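Long-range contacts in lactate racemase (Thermoanaerobacterium thermosaccharolyticum, PDB 2YJG), which interconverts the D- and L-isomers of lactate using a nickel-pincer nucleotide cofactor, which is absent from this apoprotein: residues Y294-E304 with D356-I366; L367-T376 with M387-A398. All blocks are in the same frame, centred on the assembly; numbering follows the deposited sequence.

Contact 1: Y294-E304 with D356-I366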
# COMPACT_ATOMS: atom_id res chain seq x y z
N TYR A 294 26.45 -14.01 10.92
CA TYR A 294 25.29 -14.79 11.37
C TYR A 294 24.82 -15.72 10.23
O TYR A 294 24.66 -16.92 10.42
CB TYR A 294 24.21 -13.81 11.81
CG TYR A 294 23.00 -14.43 12.46
CD1 TYR A 294 22.00 -14.98 11.69
CD2 TYR A 294 22.84 -14.45 13.85
CE1 TYR A 294 20.87 -15.57 12.27
CE2 TYR A 294 21.69 -14.99 14.44
CZ TYR A 294 20.73 -15.54 13.66
OH TYR A 294 19.63 -16.10 14.24
N GLN A 295 24.58 -15.16 9.06
CA GLN A 295 24.09 -15.95 7.92
C GLN A 295 25.13 -16.95 7.44
O GLN A 295 24.80 -18.03 6.99
CB GLN A 295 23.69 -15.05 6.74
CG GLN A 295 22.39 -14.30 6.93
CD GLN A 295 21.26 -15.17 7.23
OE1 GLN A 295 21.07 -16.23 6.62
NE2 GLN A 295 20.44 -14.73 8.21
N SER A 296 26.39 -16.58 7.54
CA SER A 296 27.50 -17.42 7.01
C SER A 296 27.74 -18.74 7.75
O SER A 296 28.33 -19.67 7.18
CB SER A 296 28.79 -16.63 7.01
OG SER A 296 29.41 -16.59 8.31
N VAL A 297 27.23 -18.85 8.97
CA VAL A 297 27.18 -20.15 9.65
C VAL A 297 26.46 -21.20 8.79
O VAL A 297 26.80 -22.36 8.87
CB VAL A 297 26.53 -20.02 11.03
CG1 VAL A 297 26.56 -21.41 11.85
CG2 VAL A 297 27.23 -18.90 11.84
N LYS A 298 25.49 -20.82 7.97
CA LYS A 298 24.79 -21.77 7.06
C LYS A 298 25.73 -22.50 6.08
O LYS A 298 25.80 -23.77 6.06
CB LYS A 298 23.65 -21.11 6.35
CG LYS A 298 22.56 -20.54 7.33
CD LYS A 298 21.57 -19.71 6.62
CE LYS A 298 20.43 -19.24 7.54
NZ LYS A 298 19.36 -18.47 6.77
N GLY A 299 26.50 -21.72 5.35
CA GLY A 299 27.55 -22.25 4.42
C GLY A 299 28.61 -23.03 5.18
O GLY A 299 29.16 -24.03 4.71
N MET A 300 28.95 -22.58 6.39
CA MET A 300 29.93 -23.32 7.17
C MET A 300 29.50 -24.75 7.51
O MET A 300 30.37 -25.65 7.62
CB MET A 300 30.24 -22.62 8.49
CG MET A 300 30.83 -21.21 8.37
SD MET A 300 31.18 -20.53 10.00
CE MET A 300 31.56 -18.86 9.53
N THR A 301 28.19 -24.93 7.71
CA THR A 301 27.65 -26.28 7.98
C THR A 301 27.84 -27.22 6.77
O THR A 301 28.00 -28.42 6.97
CB THR A 301 26.15 -26.35 8.41
OG1 THR A 301 25.27 -25.96 7.35
CG2 THR A 301 25.89 -25.55 9.75
N ALA A 302 27.79 -26.68 5.54
CA ALA A 302 28.02 -27.48 4.33
C ALA A 302 29.51 -27.85 4.36
O ALA A 302 29.86 -28.99 4.10
CB ALA A 302 27.68 -26.67 3.05
N GLY A 303 30.36 -26.88 4.72
CA GLY A 303 31.77 -27.15 5.04
C GLY A 303 32.02 -28.26 6.04
O GLY A 303 32.85 -29.19 5.81
N GLU A 304 31.33 -28.18 7.18
CA GLU A 304 31.49 -29.10 8.26
C GLU A 304 31.26 -30.54 7.80
O GLU A 304 32.02 -31.42 8.15
CB GLU A 304 30.43 -28.79 9.33
CG GLU A 304 30.46 -29.64 10.60
CD GLU A 304 29.25 -29.30 11.51
OE1 GLU A 304 28.23 -28.86 10.99
OE2 GLU A 304 29.31 -29.52 12.74
N ASP A 356 19.20 -15.24 18.78
CA ASP A 356 20.53 -15.50 18.24
C ASP A 356 21.22 -16.78 18.82
O ASP A 356 22.22 -17.22 18.24
CB ASP A 356 21.51 -14.33 18.45
CG ASP A 356 21.19 -13.06 17.65
OD1 ASP A 356 20.14 -12.97 16.91
OD2 ASP A 356 22.05 -12.12 17.77
N GLN A 357 20.71 -17.35 19.91
CA GLN A 357 21.51 -18.35 20.62
C GLN A 357 21.78 -19.59 19.75
O GLN A 357 22.85 -20.19 19.82
CB GLN A 357 20.87 -18.71 21.98
CG GLN A 357 19.82 -19.72 21.99
CD GLN A 357 19.54 -20.27 23.42
OE1 GLN A 357 19.44 -19.48 24.39
NE2 GLN A 357 19.37 -21.59 23.53
N TRP A 358 20.80 -19.97 18.95
CA TRP A 358 20.89 -21.19 18.16
C TRP A 358 22.00 -21.08 17.07
O TRP A 358 22.62 -22.07 16.69
CB TRP A 358 19.53 -21.51 17.57
CG TRP A 358 18.90 -20.40 16.79
CD1 TRP A 358 19.03 -20.17 15.47
CD2 TRP A 358 18.05 -19.38 17.30
NE1 TRP A 358 18.31 -19.05 15.10
CE2 TRP A 358 17.70 -18.55 16.23
CE3 TRP A 358 17.58 -19.07 18.57
CZ2 TRP A 358 16.87 -17.42 16.38
CZ3 TRP A 358 16.72 -18.02 18.71
CH2 TRP A 358 16.36 -17.20 17.63
N GLU A 359 22.15 -19.88 16.54
CA GLU A 359 23.16 -19.59 15.48
C GLU A 359 24.52 -19.70 16.12
O GLU A 359 25.50 -20.24 15.52
CB GLU A 359 22.96 -18.17 14.92
CG GLU A 359 23.37 -17.91 13.47
CD GLU A 359 22.48 -18.59 12.45
OE1 GLU A 359 21.48 -19.23 12.87
OE2 GLU A 359 22.74 -18.46 11.20
N ALA A 360 24.67 -19.17 17.35
CA ALA A 360 25.92 -19.33 18.08
C ALA A 360 26.22 -20.81 18.44
O ALA A 360 27.38 -21.25 18.41
CB ALA A 360 26.00 -18.44 19.41
N GLN A 361 25.17 -21.54 18.80
CA GLN A 361 25.32 -22.92 19.20
C GLN A 361 25.87 -23.71 18.00
O GLN A 361 26.83 -24.51 18.11
CB GLN A 361 23.96 -23.46 19.61
CG GLN A 361 24.04 -24.87 20.18
CD GLN A 361 22.70 -25.42 20.64
OE1 GLN A 361 21.71 -24.68 20.78
NE2 GLN A 361 22.66 -26.73 20.89
N ILE A 362 25.23 -23.54 16.86
CA ILE A 362 25.73 -24.21 15.64
C ILE A 362 27.11 -23.84 15.26
O ILE A 362 27.90 -24.76 14.94
CB ILE A 362 24.75 -24.01 14.47
CG1 ILE A 362 23.46 -24.65 14.89
CG2 ILE A 362 25.38 -24.60 13.01
CD1 ILE A 362 22.21 -24.29 14.05
N LEU A 363 27.48 -22.54 15.30
CA LEU A 363 28.87 -22.17 15.00
C LEU A 363 29.84 -22.78 16.01
O LEU A 363 30.89 -23.32 15.63
CB LEU A 363 29.02 -20.65 14.94
CG LEU A 363 30.39 -20.05 14.69
CD1 LEU A 363 30.88 -20.55 13.28
CD2 LEU A 363 30.36 -18.50 14.77
N ALA A 364 29.48 -22.77 17.32
CA ALA A 364 30.30 -23.45 18.30
C ALA A 364 30.48 -24.95 17.99
O ALA A 364 31.56 -25.47 18.10
CB ALA A 364 29.81 -23.19 19.82
N ARG A 365 29.43 -25.64 17.59
CA ARG A 365 29.53 -27.07 17.21
C ARG A 365 30.63 -27.21 16.13
O ARG A 365 31.53 -28.06 16.24
CB ARG A 365 28.19 -27.59 16.69
CG ARG A 365 28.23 -29.00 16.27
CD ARG A 365 26.96 -29.43 15.67
NE ARG A 365 26.86 -28.96 14.27
CZ ARG A 365 25.74 -28.60 13.66
NH1 ARG A 365 24.56 -28.57 14.29
NH2 ARG A 365 25.81 -28.18 12.41
N ILE A 366 30.62 -26.32 15.13
CA ILE A 366 31.64 -26.38 14.06
C ILE A 366 33.03 -26.16 14.57
O ILE A 366 33.88 -26.96 14.35
CB ILE A 366 31.31 -25.40 12.93
CG1 ILE A 366 29.99 -25.81 12.37
CG2 ILE A 366 32.36 -25.44 11.76
CD1 ILE A 366 29.42 -24.77 11.40
O HOH W 1 17.79 -14.03 16.36
O HOH W 2 31.44 -30.05 13.94

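Contact 2: L367-T376 with M387-A398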
# COMPACT_ATOMS: atom_id res chain seq x y z
N LEU A 367 33.24 -25.10 15.33
CA LEU A 367 34.52 -24.68 15.76
C LEU A 367 35.15 -25.57 16.83
O LEU A 367 36.35 -25.43 17.14
CB LEU A 367 34.41 -23.22 16.24
CG LEU A 367 33.97 -22.12 15.30
CD1 LEU A 367 33.92 -20.72 16.01
CD2 LEU A 367 34.93 -22.06 14.13
N ILE A 368 34.35 -26.43 17.46
CA ILE A 368 34.90 -27.38 18.42
C ILE A 368 35.68 -28.46 17.71
O ILE A 368 36.66 -28.90 18.26
CB ILE A 368 33.82 -28.04 19.31
CG1 ILE A 368 33.24 -27.00 20.28
CG2 ILE A 368 34.43 -29.22 20.14
CD1 ILE A 368 31.94 -27.46 20.85
N ASN A 369 35.27 -28.82 16.48
CA ASN A 369 35.87 -29.91 15.68
C ASN A 369 36.70 -29.44 14.46
O ASN A 369 37.31 -30.29 13.78
CB ASN A 369 34.78 -30.81 15.11
CG ASN A 369 34.18 -31.75 16.08
OD1 ASN A 369 34.58 -31.85 17.24
ND2 ASN A 369 33.13 -32.46 15.62
N HIS A 370 36.65 -28.15 14.14
CA HIS A 370 37.23 -27.63 12.89
C HIS A 370 37.73 -26.23 13.07
O HIS A 370 37.15 -25.46 13.85
CB HIS A 370 36.18 -27.59 11.76
CG HIS A 370 35.49 -28.88 11.55
ND1 HIS A 370 34.29 -29.19 12.15
CD2 HIS A 370 35.84 -29.96 10.81
CE1 HIS A 370 33.93 -30.42 11.79
NE2 HIS A 370 34.84 -30.89 10.95
N LYS A 371 38.73 -25.85 12.29
CA LYS A 371 39.10 -24.43 12.20
C LYS A 371 38.35 -23.80 11.07
O LYS A 371 38.19 -24.46 10.04
CB LYS A 371 40.60 -24.32 11.88
CG LYS A 371 41.48 -25.04 12.86
CD LYS A 371 41.74 -24.27 14.09
CE LYS A 371 42.41 -25.20 15.17
NZ LYS A 371 43.43 -24.48 16.01
N VAL A 372 37.91 -22.56 11.23
CA VAL A 372 37.25 -21.85 10.17
C VAL A 372 38.07 -20.62 9.85
O VAL A 372 38.59 -19.89 10.78
CB VAL A 372 35.82 -21.49 10.54
CG1 VAL A 372 35.15 -20.62 9.45
CG2 VAL A 372 35.01 -22.78 10.79
N ILE A 373 38.28 -20.44 8.56
CA ILE A 373 38.95 -19.26 8.02
C ILE A 373 37.95 -18.49 7.22
O ILE A 373 37.30 -19.05 6.33
CB ILE A 373 40.19 -19.60 7.11
CG1 ILE A 373 41.27 -20.27 7.93
CG2 ILE A 373 40.75 -18.32 6.41
CD1 ILE A 373 42.21 -21.10 7.16
N MET A 374 37.77 -17.21 7.53
CA MET A 374 36.82 -16.43 6.76
C MET A 374 37.56 -15.41 5.84
O MET A 374 38.34 -14.59 6.28
CB MET A 374 35.81 -15.70 7.65
CG MET A 374 34.89 -16.57 8.49
SD MET A 374 33.56 -15.61 9.25
CE MET A 374 32.50 -15.41 7.90
N VAL A 375 37.28 -15.50 4.55
CA VAL A 375 37.59 -14.45 3.57
C VAL A 375 36.41 -13.52 3.56
O VAL A 375 35.31 -13.87 3.14
CB VAL A 375 37.86 -15.07 2.12
CG1 VAL A 375 38.03 -14.00 1.01
CG2 VAL A 375 39.10 -16.05 2.17
N THR A 376 36.67 -12.27 3.98
CA THR A 376 35.64 -11.34 4.31
C THR A 376 36.21 -9.92 4.24
O THR A 376 37.39 -9.76 4.23
CB THR A 376 35.09 -11.66 5.71
OG1 THR A 376 33.88 -10.97 5.87
CG2 THR A 376 36.06 -11.29 6.82
N MET A 387 35.59 -14.21 17.33
CA MET A 387 34.74 -15.40 17.25
C MET A 387 35.53 -16.69 16.99
O MET A 387 35.02 -17.66 16.47
CB MET A 387 33.63 -15.18 16.21
CG MET A 387 32.74 -14.01 16.60
SD MET A 387 31.38 -13.64 15.48
CE MET A 387 30.21 -14.88 16.03
N PHE A 388 36.77 -16.70 17.47
CA PHE A 388 37.65 -17.84 17.39
C PHE A 388 37.81 -18.38 15.98
O PHE A 388 37.96 -19.57 15.80
CB PHE A 388 37.17 -18.93 18.32
CG PHE A 388 36.88 -18.44 19.73
CD1 PHE A 388 37.88 -17.92 20.50
CD2 PHE A 388 35.60 -18.48 20.24
CE1 PHE A 388 37.62 -17.48 21.78
CE2 PHE A 388 35.34 -18.05 21.50
CZ PHE A 388 36.36 -17.53 22.27
N MET A 389 37.74 -17.49 14.98
CA MET A 389 38.03 -17.84 13.62
C MET A 389 39.27 -17.03 13.15
O MET A 389 39.86 -16.27 13.95
CB MET A 389 36.81 -17.59 12.77
CG MET A 389 35.72 -18.51 13.16
SD MET A 389 34.32 -18.30 12.14
CE MET A 389 33.60 -16.77 12.79
N THR A 390 39.71 -17.25 11.91
CA THR A 390 40.88 -16.56 11.38
C THR A 390 40.46 -15.88 10.11
O THR A 390 39.93 -16.54 9.14
CB THR A 390 42.02 -17.52 11.06
OG1 THR A 390 42.35 -18.28 12.21
CG2 THR A 390 43.24 -16.78 10.55
N PRO A 391 40.65 -14.56 10.07
CA PRO A 391 40.35 -13.82 8.86
C PRO A 391 41.44 -14.01 7.80
O PRO A 391 42.61 -14.26 8.14
CB PRO A 391 40.33 -12.38 9.34
CG PRO A 391 41.28 -12.37 10.51
CD PRO A 391 41.31 -13.73 11.09
N ALA A 392 41.06 -13.91 6.54
CA ALA A 392 42.03 -13.92 5.42
C ALA A 392 41.61 -12.93 4.37
O ALA A 392 40.40 -12.71 4.17
CB ALA A 392 42.16 -15.32 4.82
N LYS A 393 42.59 -12.28 3.71
CA LYS A 393 42.23 -11.24 2.74
C LYS A 393 41.71 -11.79 1.43
O LYS A 393 40.97 -11.12 0.71
CB LYS A 393 43.41 -10.25 2.51
CG LYS A 393 44.23 -10.44 1.22
CD LYS A 393 45.57 -9.56 1.24
CE LYS A 393 46.84 -10.40 1.35
NZ LYS A 393 48.06 -9.51 1.28
N ASP A 394 42.12 -13.00 1.08
CA ASP A 394 41.69 -13.60 -0.15
C ASP A 394 41.86 -15.11 -0.05
O ASP A 394 42.43 -15.63 0.91
CB ASP A 394 42.48 -12.98 -1.38
CG ASP A 394 44.00 -13.13 -1.29
OD1 ASP A 394 44.48 -14.16 -0.80
OD2 ASP A 394 44.76 -12.21 -1.75
N LEU A 395 41.40 -15.81 -1.07
CA LEU A 395 41.42 -17.26 -1.04
C LEU A 395 42.83 -17.84 -1.04
O LEU A 395 43.12 -18.85 -0.42
CB LEU A 395 40.57 -17.81 -2.20
CG LEU A 395 39.04 -17.66 -2.07
CD1 LEU A 395 38.37 -17.83 -3.37
CD2 LEU A 395 38.49 -18.70 -1.04
N GLY A 396 43.75 -17.18 -1.74
CA GLY A 396 45.16 -17.57 -1.67
C GLY A 396 45.77 -17.57 -0.29
O GLY A 396 46.32 -18.57 0.14
N GLU A 397 45.57 -16.47 0.45
CA GLU A 397 46.03 -16.40 1.81
C GLU A 397 45.30 -17.41 2.69
O GLU A 397 45.90 -18.01 3.53
CB GLU A 397 45.80 -15.02 2.38
CG GLU A 397 46.34 -14.89 3.77
CD GLU A 397 46.20 -13.48 4.35
OE1 GLU A 397 45.11 -12.88 4.30
OE2 GLU A 397 47.21 -12.96 4.90
N ALA A 398 44.00 -17.59 2.47
CA ALA A 398 43.23 -18.51 3.28
C ALA A 398 43.83 -19.92 3.12
O ALA A 398 44.07 -20.64 4.12
CB ALA A 398 41.74 -18.45 2.91
O HOH W 3 38.77 -21.53 13.98
O HOH W 4 40.90 -20.84 12.50
O HOH W 5 39.62 -9.15 2.72

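Contact 1: Y294-E304 with D356-I366
Y294 swings its ring out with CG opposite the backbone N (chi1 -173°), and E359 bends at its second torsion (chi2 70°) to lie across that ring. E359 CG sits over the ring centre, 3.3 Å from the centroid of Y294, a CH-pi contact. The carboxylate lies nearly flat on the same ring, the planes 7° apart. E359 OE2 ends 2.6 Å from Y294 O, close enough to suggest that the acid carries a proton. F328, from helix 326-333, meets the Y294 ring edge-to-face. With an alanine here, E359 is likely to lose the ring that its CG and carboxylate lie on, leaving a gap beside F328.

The helices run roughly parallel. E359 fits as a knob among Y294, Q295, V297 and K298; I366 does the same among V297, M300, T301 and E304. Between them V297 CG1 packs on I362 CG2, and M300 SD meets L363 CD1 at 3.3 Å. K298 NZ donates to Q295 OE1 at 2.8 Å. Q295 and K298, assigned to substrate binding by similarity, are thus tied to each other on the same helix.

At the far end R365 grips E304 side-on. R365 NE bonds E304 OE2 and R365 NH2 bonds E304 OE1, each at 2.9 Å, both on syn lone pairs, with the two planes nearly coplanar. A water links E304 OE2 to R365 O. The pair thus joins a carboxylate stacked on a ring at one end to a salt bridge at the other, with apolar side chains between.

Contact 2: L367-T376 with M387-A398
L367 and M389 meet beside a parallel beta-alpha-beta unit, made of strand 371-375, helix 381-386 and strand 390-392. Strand 390-392 is an outermost strand of the parallel sheet within this chain. Three backbone bonds join it to its neighbour: T390 N to V372 O, M374 N to T390 O, and A392 N to M374 O. M374 N to T390 O and A392 N to M374 O are the shorter, at 2.8 Å each.

The tight part is apolar. M389 carries one side of it. M389 CG packs against L367 CD2 at 3.8 Å, the two side chains crossing at about a right angle. M389 SD lies 3.6 Å from V372 CG1, with the V372 and M389 side chains side by side. The M389 chain bends at its last torsion (chi3 -76°), which brings M389 CE to M374 SD at 3.7 Å. M300, from helix 293-305, also touches both M374 and M389.

I373 and V375 point to the other face of the sheet, toward helix 395-405. A398 CB fits between them, 3.6 Å from I373 CG2 and equally far from V375 CG2. A392 CB meets the same two methyl groups.

The wet side is looser. One water joins V372 N to F388 O where the strands have not yet paired. A second links V372 O with T390 OG1, and a third spans T376 O and K393 O. F388, with positive phi, is the C-prime residue of the Schellman motif that ends helix 381-386, and the end of its ring leads away from L367.

D394 is the N-cap of helix 395-405: its OD1 accepts from E397 N. E397 OE1 in turn accepts from K393 N at 2.7 Å, nearly straight at 176°.

How the contacts relate
Contacts 1 and 2 share helix 357-369, which pairs with helix 293-305 and then leads into strand 371-375. Their centres lie 13 Å apart, and they touch directly. S296 OG is 3.3 Å from M374 CE, E304 CG is 3.8 Å from H370 CE1, and L363 CD2 is 3.8 Å from M387 CE. Contact 1 is the nearer to the active site. The side chain of W358 comes within about 3 Å of that of H200, a nickel ligand by similarity, and that of K298 within about 5 Å of that of H174, a probable proton donor/acceptor. Contact 2 is farther off: the M374 side chain is about 9 Å from that of Q295 and about 11 Å from that of K298.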